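Local coordinates for Alpha/beta hydrolase fold-3 domain protein (Sulfolobus islandicus, PDB 5LK6) that probably hydrolyses carboxylic ester bonds, as a thermostable lipase or esterase of the alpha/beta hydrolase fold, at residues 13-18 / 195-200; 109-114 / 122-127; 145-150 / 155-160. One frame throughout, in Å; residues are numbered along the deposited sequence.

How the contacts relate
Place in the fold sets chemistry here, and the three contacts make a graded series. Contact 3 is the most central and wholly buried, an apolar joint between strand 144-150 and helix 152-163. Contact 2, whose centre lies about 12 Å from that of contact 3, is also buried but is dominated by a charged pair, tying the loop after strand 104-108 to helix 120-133; the two touch where Y110 and V122 pack on L156. Contact 1 lies nearer the surface, about 25 Å from contact 3 between centres. It joins two loops far apart in sequence through aromatic packing and a bridging water, and holds none of the elements used by the other two.

Contact 1: residues 13-18 / 195-200; sequences SGFIVP and GFFLTR
In the region that caps the catalytic domain in related alpha/beta hydrolases, the N-terminal loop carrying F15, I16 and V17 packs against F197, a phenylalanine from the loop ahead of helix 200-210. F197 sits at the middle of a classic gamma turn, closed by the bond from L198 N to F196 O (2.8 Å), and CG lies anti to the backbone N (chi1 -173°), a setting that carries the ring across to the other loop. There the rings of F15 and F197 run nearly parallel, planes 23° apart, but are slid so far that they barely overlap, with centroids 5.2 Å apart. The touch is made by F15 CE2 and CD2 against F197 CE1. I16 CA lies 3.9 Å from F197 CE1. V17 adds its CG2 methyl beside F197 CZ (4.0 Å), and the carbonyl F15 O meets the F197 ring edge in its plane, 3.9 Å from CD1. F279 packs edge-to-face on F15, and L11 of helix 5-12 touches F197. An alanine in place of F197 would remove the ring and is likely to leave F15 CE2 and V17 CG2 without their partner and a gap between the loops. One water bridges the backbones: it accepts from V17 N (3.1 Å), donates to F197 O (2.7 Å) and lies above the F197 ring, over its centre.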
# COMPACT_ATOMS: atom_id res chain seq x y z
N SER A 13 -5.86 22.78 -14.15
CA SER A 13 -5.05 23.97 -14.20
C SER A 13 -3.81 23.83 -15.10
O SER A 13 -2.85 24.56 -14.90
CB SER A 13 -4.61 24.32 -12.79
OG SER A 13 -3.57 23.44 -12.45
N GLY A 14 -3.80 22.88 -16.04
CA GLY A 14 -2.69 22.71 -17.00
C GLY A 14 -1.39 22.03 -16.57
O GLY A 14 -0.35 22.14 -17.28
N PHE A 15 -1.42 21.31 -15.47
CA PHE A 15 -0.29 20.44 -15.08
C PHE A 15 -0.12 19.30 -16.12
O PHE A 15 -1.00 18.43 -16.28
CB PHE A 15 -0.53 19.92 -13.67
CG PHE A 15 0.53 19.04 -13.12
CD1 PHE A 15 1.59 19.59 -12.40
CD2 PHE A 15 0.39 17.66 -13.18
CE1 PHE A 15 2.56 18.77 -11.85
CE2 PHE A 15 1.34 16.82 -12.62
CZ PHE A 15 2.43 17.37 -11.96
N ILE A 16 0.99 19.36 -16.86
CA ILE A 16 1.22 18.51 -18.01
C ILE A 16 2.68 18.50 -18.42
O ILE A 16 3.42 19.48 -18.24
CB ILE A 16 0.33 18.98 -19.23
CG1 ILE A 16 0.08 17.81 -20.26
CG2 ILE A 16 0.90 20.28 -19.87
CD1 ILE A 16 -0.57 16.49 -19.76
N VAL A 17 3.08 17.40 -19.01
CA VAL A 17 4.31 17.36 -19.77
C VAL A 17 3.89 17.14 -21.22
O VAL A 17 3.35 16.07 -21.54
CB VAL A 17 5.25 16.26 -19.29
CG1 VAL A 17 6.53 16.33 -20.08
CG2 VAL A 17 5.53 16.41 -17.81
N PRO A 18 4.10 18.16 -22.09
CA PRO A 18 3.57 18.13 -23.50
C PRO A 18 4.34 17.22 -24.45
O PRO A 18 4.77 17.69 -25.50
CB PRO A 18 3.67 19.59 -23.94
CG PRO A 18 4.84 20.14 -23.13
CD PRO A 18 4.86 19.41 -21.81
N GLY A 195 -6.44 12.33 -21.08
CA GLY A 195 -6.85 13.16 -19.95
C GLY A 195 -6.35 12.77 -18.56
O GLY A 195 -6.75 13.42 -17.60
N PHE A 196 -5.50 11.77 -18.42
CA PHE A 196 -4.98 11.41 -17.11
C PHE A 196 -3.46 11.47 -17.05
O PHE A 196 -2.80 10.61 -16.50
CB PHE A 196 -5.51 10.01 -16.74
CG PHE A 196 -7.02 9.93 -16.61
CD1 PHE A 196 -7.80 9.64 -17.68
CD2 PHE A 196 -7.63 10.19 -15.42
CE1 PHE A 196 -9.18 9.53 -17.58
CE2 PHE A 196 -9.01 10.09 -15.31
CZ PHE A 196 -9.80 9.76 -16.39
N PHE A 197 -2.92 12.51 -17.66
CA PHE A 197 -1.56 12.90 -17.53
C PHE A 197 -0.65 12.08 -18.43
O PHE A 197 0.06 12.64 -19.23
CB PHE A 197 -1.12 12.95 -16.07
CG PHE A 197 0.27 13.52 -15.87
CD1 PHE A 197 0.49 14.89 -15.89
CD2 PHE A 197 1.35 12.67 -15.64
CE1 PHE A 197 1.75 15.39 -15.69
CE2 PHE A 197 2.62 13.19 -15.46
CZ PHE A 197 2.83 14.54 -15.51
N LEU A 198 -0.61 10.77 -18.28
CA LEU A 198 0.02 9.90 -19.25
C LEU A 198 -1.09 9.48 -20.22
O LEU A 198 -2.14 8.99 -19.80
CB LEU A 198 0.72 8.69 -18.59
CG LEU A 198 1.23 7.61 -19.55
CD1 LEU A 198 2.40 8.15 -20.36
CD2 LEU A 198 1.64 6.33 -18.84
N THR A 199 -0.84 9.69 -21.52
CA THR A 199 -1.77 9.39 -22.61
C THR A 199 -1.26 8.35 -23.54
O THR A 199 -0.05 8.11 -23.62
CB THR A 199 -2.06 10.65 -23.47
OG1 THR A 199 -0.91 11.04 -24.26
CG2 THR A 199 -2.47 11.76 -22.60
N ARG A 200 -2.18 7.75 -24.28
CA ARG A 200 -1.81 6.78 -25.29
C ARG A 200 -0.84 7.44 -26.31
O ARG A 200 0.14 6.82 -26.69
CB ARG A 200 -3.05 6.22 -25.99
CG ARG A 200 -2.90 4.83 -26.61
CD ARG A 200 -3.87 4.73 -27.77
NE ARG A 200 -4.38 3.36 -28.04
CZ ARG A 200 -5.66 2.94 -27.92
NH1 ARG A 200 -6.69 3.74 -27.49
NH2 ARG A 200 -5.91 1.66 -28.27
O HOH W 1 1.98 14.48 -19.01

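Contact 2: residues 109-114 / 122-127; sequences DYRLAP and VIDSFD
The loop that carries Y110 and R111 from strand 104-108 to helix 120-133 of the alpha/beta hydrolase fold folds back on D124 of that same helix; its sequence YRLAP recurs in esterases of the hormone-sensitive lipase family. Charge supplies the main grip. R111 meets the carboxylate of D124 side-on with two nitrogens: NE bonds to D124 OD2 (2.7 Å, 158° at the hydrogen) and NH2 to D124 OD1 (2.8 Å). Both oxygens lie close to the guanidinium plane, yet the two flat groups are turned 34° against each other: NE comes to OD2 on its syn side, whereas NH2 reaches OD1 from above the carboxylate plane. The bend of the arginine chain at CG-CD (chi3 -62°) brings NE back beside OD2. The charge of R111 is shared, since NH2 also forms a salt bridge with E55.

A main-chain to side-chain hydrogen bond adds a third tie. R111 N donates to D124 OD2 (3.0 Å) from the anti side, so this one oxygen accepts from both the main chain and the side chain of a single residue, which fixes the rotation of the carboxylate. The buried charge of D124 is thus probably well compensated.

Van der Waals packing completes the contact at Y110. Its ring leads away from the helix to stack on H78, and its OH bonds to H78 O; in relatives the corresponding HGGG segment forms the oxyanion hole. S125 OG bonds within its own helix to A121 O. Y110 CB remains against the helix, 3.9 Å from D124 CB and likewise 3.9 Å from S125 OG.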
# COMPACT_ATOMS: atom_id res chain seq x y z
N ASP A 109 21.97 6.82 -14.21
CA ASP A 109 21.74 7.63 -15.44
C ASP A 109 22.01 6.75 -16.67
O ASP A 109 23.00 6.92 -17.38
CB ASP A 109 22.61 8.93 -15.50
CG ASP A 109 21.81 10.22 -15.44
OD1 ASP A 109 20.64 10.24 -15.88
OD2 ASP A 109 22.34 11.27 -14.99
N TYR A 110 21.11 5.81 -16.93
CA TYR A 110 21.18 4.96 -18.11
C TYR A 110 21.05 5.87 -19.33
O TYR A 110 20.47 6.96 -19.25
CB TYR A 110 20.09 3.85 -18.09
CG TYR A 110 18.63 4.33 -18.03
CD1 TYR A 110 17.95 4.74 -19.18
CD2 TYR A 110 17.95 4.38 -16.82
CE1 TYR A 110 16.65 5.18 -19.12
CE2 TYR A 110 16.65 4.84 -16.72
CZ TYR A 110 16.00 5.23 -17.86
OH TYR A 110 14.72 5.69 -17.76
N ARG A 111 21.57 5.41 -20.46
CA ARG A 111 21.50 6.15 -21.73
C ARG A 111 20.07 6.28 -22.30
O ARG A 111 19.33 5.27 -22.38
CB ARG A 111 22.39 5.47 -22.79
CG ARG A 111 23.90 5.81 -22.69
CD ARG A 111 24.71 4.94 -23.62
NE ARG A 111 24.60 3.51 -23.27
CZ ARG A 111 24.73 2.53 -24.16
NH1 ARG A 111 25.03 2.85 -25.42
NH2 ARG A 111 24.59 1.24 -23.83
N LEU A 112 19.74 7.51 -22.73
CA LEU A 112 18.38 7.85 -23.19
C LEU A 112 18.19 7.93 -24.71
O LEU A 112 19.11 8.27 -25.49
CB LEU A 112 17.98 9.17 -22.59
CG LEU A 112 18.03 9.30 -21.06
CD1 LEU A 112 17.93 10.73 -20.50
CD2 LEU A 112 16.91 8.42 -20.51
N ALA A 113 16.98 7.63 -25.12
CA ALA A 113 16.57 7.86 -26.47
C ALA A 113 16.16 9.32 -26.57
O ALA A 113 15.86 9.95 -25.55
CB ALA A 113 15.40 6.96 -26.78
N PRO A 114 16.16 9.89 -27.78
CA PRO A 114 16.44 9.21 -29.05
C PRO A 114 17.89 8.99 -29.39
O PRO A 114 18.16 8.30 -30.39
CB PRO A 114 15.82 10.15 -30.08
CG PRO A 114 16.02 11.48 -29.46
CD PRO A 114 15.71 11.27 -28.01
N VAL A 122 18.65 -0.85 -21.43
CA VAL A 122 18.55 -2.13 -20.72
C VAL A 122 19.95 -2.56 -20.38
O VAL A 122 20.23 -2.94 -19.23
CB VAL A 122 17.91 -3.23 -21.61
CG1 VAL A 122 18.07 -4.63 -21.01
CG2 VAL A 122 16.43 -2.93 -21.89
N ILE A 123 20.82 -2.52 -21.39
CA ILE A 123 22.21 -2.91 -21.20
C ILE A 123 22.92 -2.07 -20.13
O ILE A 123 23.61 -2.63 -19.30
CB ILE A 123 22.98 -2.88 -22.52
CG1 ILE A 123 22.47 -3.99 -23.46
CG2 ILE A 123 24.48 -3.07 -22.25
CD1 ILE A 123 22.90 -3.77 -24.90
N ASP A 124 22.71 -0.75 -20.11
CA ASP A 124 23.24 0.06 -19.02
C ASP A 124 22.67 -0.34 -17.65
O ASP A 124 23.42 -0.44 -16.66
CB ASP A 124 22.98 1.55 -19.27
CG ASP A 124 23.81 2.13 -20.42
OD1 ASP A 124 24.62 1.39 -21.03
OD2 ASP A 124 23.66 3.34 -20.72
N SER A 125 21.36 -0.53 -17.58
CA SER A 125 20.70 -0.86 -16.32
C SER A 125 21.20 -2.21 -15.77
O SER A 125 21.44 -2.33 -14.57
CB SER A 125 19.17 -0.87 -16.50
OG SER A 125 18.69 0.43 -16.74
N PHE A 126 21.37 -3.20 -16.63
CA PHE A 126 21.97 -4.47 -16.25
C PHE A 126 23.42 -4.36 -15.83
O PHE A 126 23.82 -4.93 -14.84
CB PHE A 126 21.93 -5.44 -17.39
CG PHE A 126 22.48 -6.79 -17.05
CD1 PHE A 126 21.77 -7.66 -16.20
CD2 PHE A 126 23.72 -7.23 -17.57
CE1 PHE A 126 22.27 -8.92 -15.87
CE2 PHE A 126 24.22 -8.50 -17.24
CZ PHE A 126 23.51 -9.34 -16.39
N ASP A 127 24.23 -3.71 -16.64
CA ASP A 127 25.65 -3.60 -16.37
C ASP A 127 25.92 -2.92 -15.05
O ASP A 127 26.83 -3.34 -14.35
CB ASP A 127 26.36 -2.82 -17.49
CG ASP A 127 26.48 -3.61 -18.75
OD1 ASP A 127 26.14 -4.81 -18.74
OD2 ASP A 127 26.90 -3.04 -19.77

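Contact 3: residues 145-150 / 155-160; sequences VAIAGD and NLAAVV
Strand 145-150 and helix 155-160 run roughly antiparallel, their axes at 149° and 6.8 Å apart at closest, with A148 CA and A157 CA the nearest such pair at 5.6 Å. The small residues A157 and G149 are consistent with so close an approach. A157 points its CB toward the strand, where the methyl rests on the main chain, 3.9 Å from G149 N and 4.0 Å from A148 C. G149 brings only main chain to this methyl. Further back along the strand I147 extends toward the helix. With CG1 anti to the backbone N (chi1 -168°) and CD1 in turn extended, its tip meets V160, the closest atom being CG1, while the CG1 of I147 itself lies over the CB of A157 at 4.2 Å. Beyond these pairs, I147 touches T129 of helix 120-133, and A157 also touches L175 of strand 173-176. Every residue that meets here is buried, and the side-chain contacts are apolar, with one methyl resting on main-chain atoms. The strand and helix begin the beta-alpha-beta unit completed by strand 173-176, and the pattern G149, S151, G153 runs from the strand end through the turn into the helix, consistent with the nucleophile elbow of alpha/beta hydrolases.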
# COMPACT_ATOMS: atom_id res chain seq x y z
N VAL A 145 21.31 -6.78 -2.66
CA VAL A 145 20.84 -5.78 -3.60
C VAL A 145 19.45 -6.09 -4.12
O VAL A 145 19.12 -7.26 -4.41
CB VAL A 145 21.95 -5.38 -4.66
CG1 VAL A 145 23.00 -6.43 -4.82
CG2 VAL A 145 21.40 -4.92 -6.01
N ALA A 146 18.62 -5.04 -4.12
CA ALA A 146 17.31 -5.07 -4.72
C ALA A 146 17.34 -4.06 -5.87
O ALA A 146 18.27 -3.23 -5.95
CB ALA A 146 16.25 -4.67 -3.69
N ILE A 147 16.30 -4.10 -6.70
CA ILE A 147 16.16 -3.23 -7.86
C ILE A 147 14.77 -2.56 -7.90
O ILE A 147 13.81 -3.17 -7.54
CB ILE A 147 16.48 -4.04 -9.15
CG1 ILE A 147 16.64 -3.09 -10.35
CG2 ILE A 147 15.47 -5.13 -9.40
CD1 ILE A 147 17.25 -3.74 -11.58
N ALA A 148 14.67 -1.31 -8.35
CA ALA A 148 13.41 -0.58 -8.43
C ALA A 148 13.35 0.40 -9.59
O ALA A 148 14.35 1.00 -9.99
CB ALA A 148 13.18 0.21 -7.16
N GLY A 149 12.14 0.60 -10.10
CA GLY A 149 11.89 1.73 -10.99
C GLY A 149 10.42 2.04 -11.26
O GLY A 149 9.57 1.18 -10.98
N ASP A 150 10.17 3.24 -11.82
CA ASP A 150 8.84 3.71 -12.23
C ASP A 150 8.65 3.94 -13.76
O ASP A 150 9.61 4.35 -14.33
CB ASP A 150 8.57 5.02 -11.47
CG ASP A 150 9.56 6.14 -11.83
OD1 ASP A 150 10.80 5.94 -11.58
OD2 ASP A 150 9.10 7.19 -12.39
N ASN A 155 9.91 -0.95 -16.16
CA ASN A 155 10.21 -1.82 -17.29
C ASN A 155 11.64 -2.36 -17.20
O ASN A 155 11.84 -3.59 -17.30
CB ASN A 155 9.99 -1.09 -18.64
CG ASN A 155 10.26 -1.96 -19.81
OD1 ASN A 155 11.32 -1.86 -20.42
ND2 ASN A 155 9.36 -2.85 -20.12
N LEU A 156 12.60 -1.44 -17.01
CA LEU A 156 14.02 -1.78 -17.01
C LEU A 156 14.35 -2.64 -15.78
O LEU A 156 15.05 -3.64 -15.88
CB LEU A 156 14.86 -0.52 -16.99
CG LEU A 156 14.77 0.39 -18.25
CD1 LEU A 156 15.30 1.82 -18.01
CD2 LEU A 156 15.47 -0.25 -19.44
N ALA A 157 13.73 -2.30 -14.65
CA ALA A 157 13.81 -3.12 -13.45
C ALA A 157 13.34 -4.54 -13.69
O ALA A 157 14.00 -5.50 -13.26
CB ALA A 157 13.01 -2.49 -12.34
N ALA A 158 12.20 -4.70 -14.36
CA ALA A 158 11.64 -6.03 -14.52
C ALA A 158 12.51 -6.81 -15.48
O ALA A 158 12.75 -8.01 -15.27
CB ALA A 158 10.21 -6.00 -15.01
N VAL A 159 12.98 -6.13 -16.53
CA VAL A 159 13.83 -6.77 -17.53
C VAL A 159 15.18 -7.15 -16.93
O VAL A 159 15.63 -8.28 -17.11
CB VAL A 159 13.99 -5.89 -18.76
CG1 VAL A 159 15.05 -6.45 -19.70
CG2 VAL A 159 12.63 -5.81 -19.47
N VAL A 160 15.80 -6.25 -16.19
CA VAL A 160 17.00 -6.59 -15.45
C VAL A 160 16.87 -7.87 -14.59
O VAL A 160 17.76 -8.71 -14.61
CB VAL A 160 17.46 -5.44 -14.55
CG1 VAL A 160 18.55 -5.97 -13.61
CG2 VAL A 160 18.01 -4.28 -15.39